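Local atomic coordinates of phospholipase C-beta (PLC-beta) (Sepia officinalis, PDB entry 3QR0), a protein that is a phospholipase C-beta, a multidomain protein that joins PH, EF-hand-like, TIM-barrel (X and Y) and C2 domains in one chain. Residues A76-P82 / L101-T107. Residue numbers count along the deposited sequence, not the author numbering.
Sequences AKYAKPP and LQDKCVT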
loop_
_atom_site.group_PDB
_atom_site.type_symbol
_atom_site.label_atom_id
_atom_site.label_comp_id
_atom_site.label_asym_id
_atom_site.label_seq_id
_atom_site.Cartn_x
_atom_site.Cartn_y
_atom_site.Cartn_z
ATOM N N ALA A 76 14.035 13.876 18.778
ATOM C CA ALA A 76 15.121 14.849 18.697
ATOM C C ALA A 76 14.777 15.980 17.725
ATOM O O ALA A 76 13.686 16.555 17.806
ATOM C CB ALA A 76 16.427 14.153 18.319
ATOM N N LYS A 77 15.681 16.278 16.794
ATOM C CA LYS A 77 15.514 17.420 15.898
ATOM C C LYS A 77 14.288 17.313 14.984
ATOM O O LYS A 77 13.796 18.328 14.498
ATOM C CB LYS A 77 16.793 17.656 15.071
ATOM C CG LYS A 77 17.081 16.617 14.003
ATOM C CD LYS A 77 18.459 16.843 13.377
ATOM C CE LYS A 77 18.525 16.307 11.955
ATOM N NZ LYS A 77 19.867 16.528 11.338
ATOM N N TYR A 78 13.793 16.097 14.764
ATOM C CA TYR A 78 12.608 15.874 13.933
ATOM C C TYR A 78 11.282 15.860 14.708
ATOM O O TYR A 78 10.211 15.813 14.101
ATOM C CB TYR A 78 12.768 14.571 13.140
ATOM C CG TYR A 78 13.858 14.634 12.098
ATOM C CD1 TYR A 78 13.886 15.664 11.165
ATOM C CD2 TYR A 78 14.856 13.663 12.034
ATOM C CE1 TYR A 78 14.879 15.736 10.201
ATOM C CE2 TYR A 78 15.856 13.726 11.066
ATOM C CZ TYR A 78 15.856 14.770 10.154
ATOM O OH TYR A 78 16.820 14.863 9.183
ATOM N N ALA A 79 11.350 15.896 16.035
ATOM C CA ALA A 79 10.149 15.977 16.861
ATOM C C ALA A 79 9.713 17.439 16.981
ATOM O O ALA A 79 10.513 18.348 16.774
ATOM C CB ALA A 79 10.408 15.385 18.230
ATOM N N LYS A 80 8.441 17.653 17.301
ATOM C CA LYS A 80 7.904 18.999 17.501
ATOM C C LYS A 80 7.893 19.312 18.996
ATOM O O LYS A 80 7.108 18.728 19.739
ATOM C CB LYS A 80 6.484 19.102 16.933
ATOM C CG LYS A 80 5.832 20.469 17.140
ATOM C CD LYS A 80 4.595 20.655 16.270
ATOM C CE LYS A 80 4.040 22.074 16.410
ATOM N NZ LYS A 80 2.984 22.361 15.400
ATOM N N PRO A 81 8.768 20.226 19.448
ATOM C CA PRO A 81 8.794 20.524 20.877
ATOM C C PRO A 81 7.651 21.462 21.274
ATOM O O PRO A 81 7.148 22.207 20.429
ATOM C CB PRO A 81 10.149 21.205 21.060
ATOM C CG PRO A 81 10.410 21.874 19.755
ATOM C CD PRO A 81 9.716 21.064 18.692
ATOM N N PRO A 82 7.229 21.420 22.549
ATOM C CA PRO A 82 6.155 22.309 22.982
ATOM C C PRO A 82 6.593 23.776 23.002
ATOM O O PRO A 82 7.764 24.068 23.234
ATOM C CB PRO A 82 5.834 21.810 24.394
ATOM C CG PRO A 82 7.076 21.165 24.863
ATOM C CD PRO A 82 7.724 20.575 23.650
ATOM N N LEU A 101 15.639 20.028 25.949
ATOM C CA LEU A 101 14.240 19.645 25.831
ATOM C C LEU A 101 13.963 18.858 24.557
ATOM O O LEU A 101 13.371 17.786 24.612
ATOM C CB LEU A 101 13.337 20.879 25.895
ATOM C CG LEU A 101 11.835 20.629 25.716
ATOM C CD1 LEU A 101 11.344 19.521 26.641
ATOM C CD2 LEU A 101 11.051 21.918 25.944
ATOM N N GLN A 102 14.406 19.378 23.418
ATOM C CA GLN A 102 14.057 18.778 22.133
ATOM C C GLN A 102 14.636 17.372 21.928
ATOM O O GLN A 102 14.021 16.548 21.251
ATOM C CB GLN A 102 14.454 19.688 20.971
ATOM C CG GLN A 102 13.828 19.234 19.656
ATOM C CD GLN A 102 13.699 20.331 18.618
ATOM O OE1 GLN A 102 14.092 21.476 18.842
ATOM N NE2 GLN A 102 13.143 19.977 17.462
ATOM N N ASP A 103 15.796 17.102 22.524
ATOM C CA ASP A 103 16.408 15.767 22.488
ATOM C C ASP A 103 15.535 14.696 23.162
ATOM O O ASP A 103 15.635 13.510 22.829
ATOM C CB ASP A 103 17.792 15.792 23.156
ATOM C CG ASP A 103 18.809 16.639 22.393
ATOM O OD1 ASP A 103 18.562 16.990 21.218
ATOM O OD2 ASP A 103 19.872 16.939 22.973
ATOM N N LYS A 104 14.684 15.117 24.102
ATOM C CA LYS A 104 13.770 14.212 24.809
ATOM C C LYS A 104 12.390 14.059 24.154
ATOM O O LYS A 104 11.607 13.192 24.553
ATOM C CB LYS A 104 13.575 14.688 26.247
ATOM C CG LYS A 104 14.853 14.712 27.058
ATOM C CD LYS A 104 14.607 15.046 28.518
ATOM C CE LYS A 104 14.298 16.509 28.733
ATOM N NZ LYS A 104 14.459 16.873 30.166
ATOM N N CYS A 105 12.091 14.894 23.164
ATOM C CA CYS A 105 10.758 14.923 22.555
ATOM C C CYS A 105 10.535 13.813 21.531
ATOM O O CYS A 105 11.427 13.480 20.754
ATOM C CB CYS A 105 10.492 16.283 21.904
ATOM S SG CYS A 105 10.217 17.582 23.126
ATOM N N VAL A 106 9.324 13.257 21.556
ATOM C CA VAL A 106 8.886 12.248 20.610
ATOM C C VAL A 106 7.518 12.666 20.075
ATOM O O VAL A 106 6.627 13.005 20.850
ATOM C CB VAL A 106 8.765 10.858 21.268
ATOM C CG1 VAL A 106 8.149 9.844 20.289
ATOM C CG2 VAL A 106 10.122 10.385 21.753
ATOM N N THR A 107 7.368 12.639 18.752
ATOM C CA THR A 107 6.122 13.018 18.087
ATOM C C THR A 107 5.633 11.844 17.260
ATOM O O THR A 107 6.399 11.270 16.491
ATOM C CB THR A 107 6.337 14.216 17.144
ATOM O OG1 THR A 107 6.844 15.326 17.882
ATOM C CG2 THR A 107 5.043 14.625 16.469
HETATM O O HOH W 1 5.925 16.442 19.869
#
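A loop leaving an edge strand can be held by backbone groups and by polar side chains of the neighbouring strand and of the helical turn that leads into it, and residues 76-82 illustrate how. Between the two segments, the one backbone-to-backbone hydrogen bond runs from Ala76 N to Cys105 O (3.3 Å); beside it, Ala76 CA makes a CA-H...O contact with Gln102 O (3.3 Å). The chain then turns sharply, with Ala79 N bonded to Ala76 O (3.0 Å). Lys80 N donates almost linearly to Thr107 OG1 (2.9 Å), and a water lies 2.5 Å from that OG1 and donates to Lys80 O at 2.6 Å. The Gln102 amide reaches over the turn, its NE2 giving weak hydrogen bonds to Ala76 O (3.5 Å) and Ala79 O (3.2 Å). All this belongs to the PH domain, whose antiparallel sheet has 70-75 at one edge, paired with 105-110. Apolar contacts fill the remainder: Ala79 CB meets Cys105 CB at 3.8 Å, Cys105 SG lies 3.9 Å from Pro82 CD and 4.2 Å from Pro81 CB, and Pro82 CG touches Leu101 CD2 (4.2 Å). Pro82 and Leu101 also pack on helix 85-93, through Ile87 and Lys88 respectively, while Lys80 NZ turns to a salt bridge with Glu33.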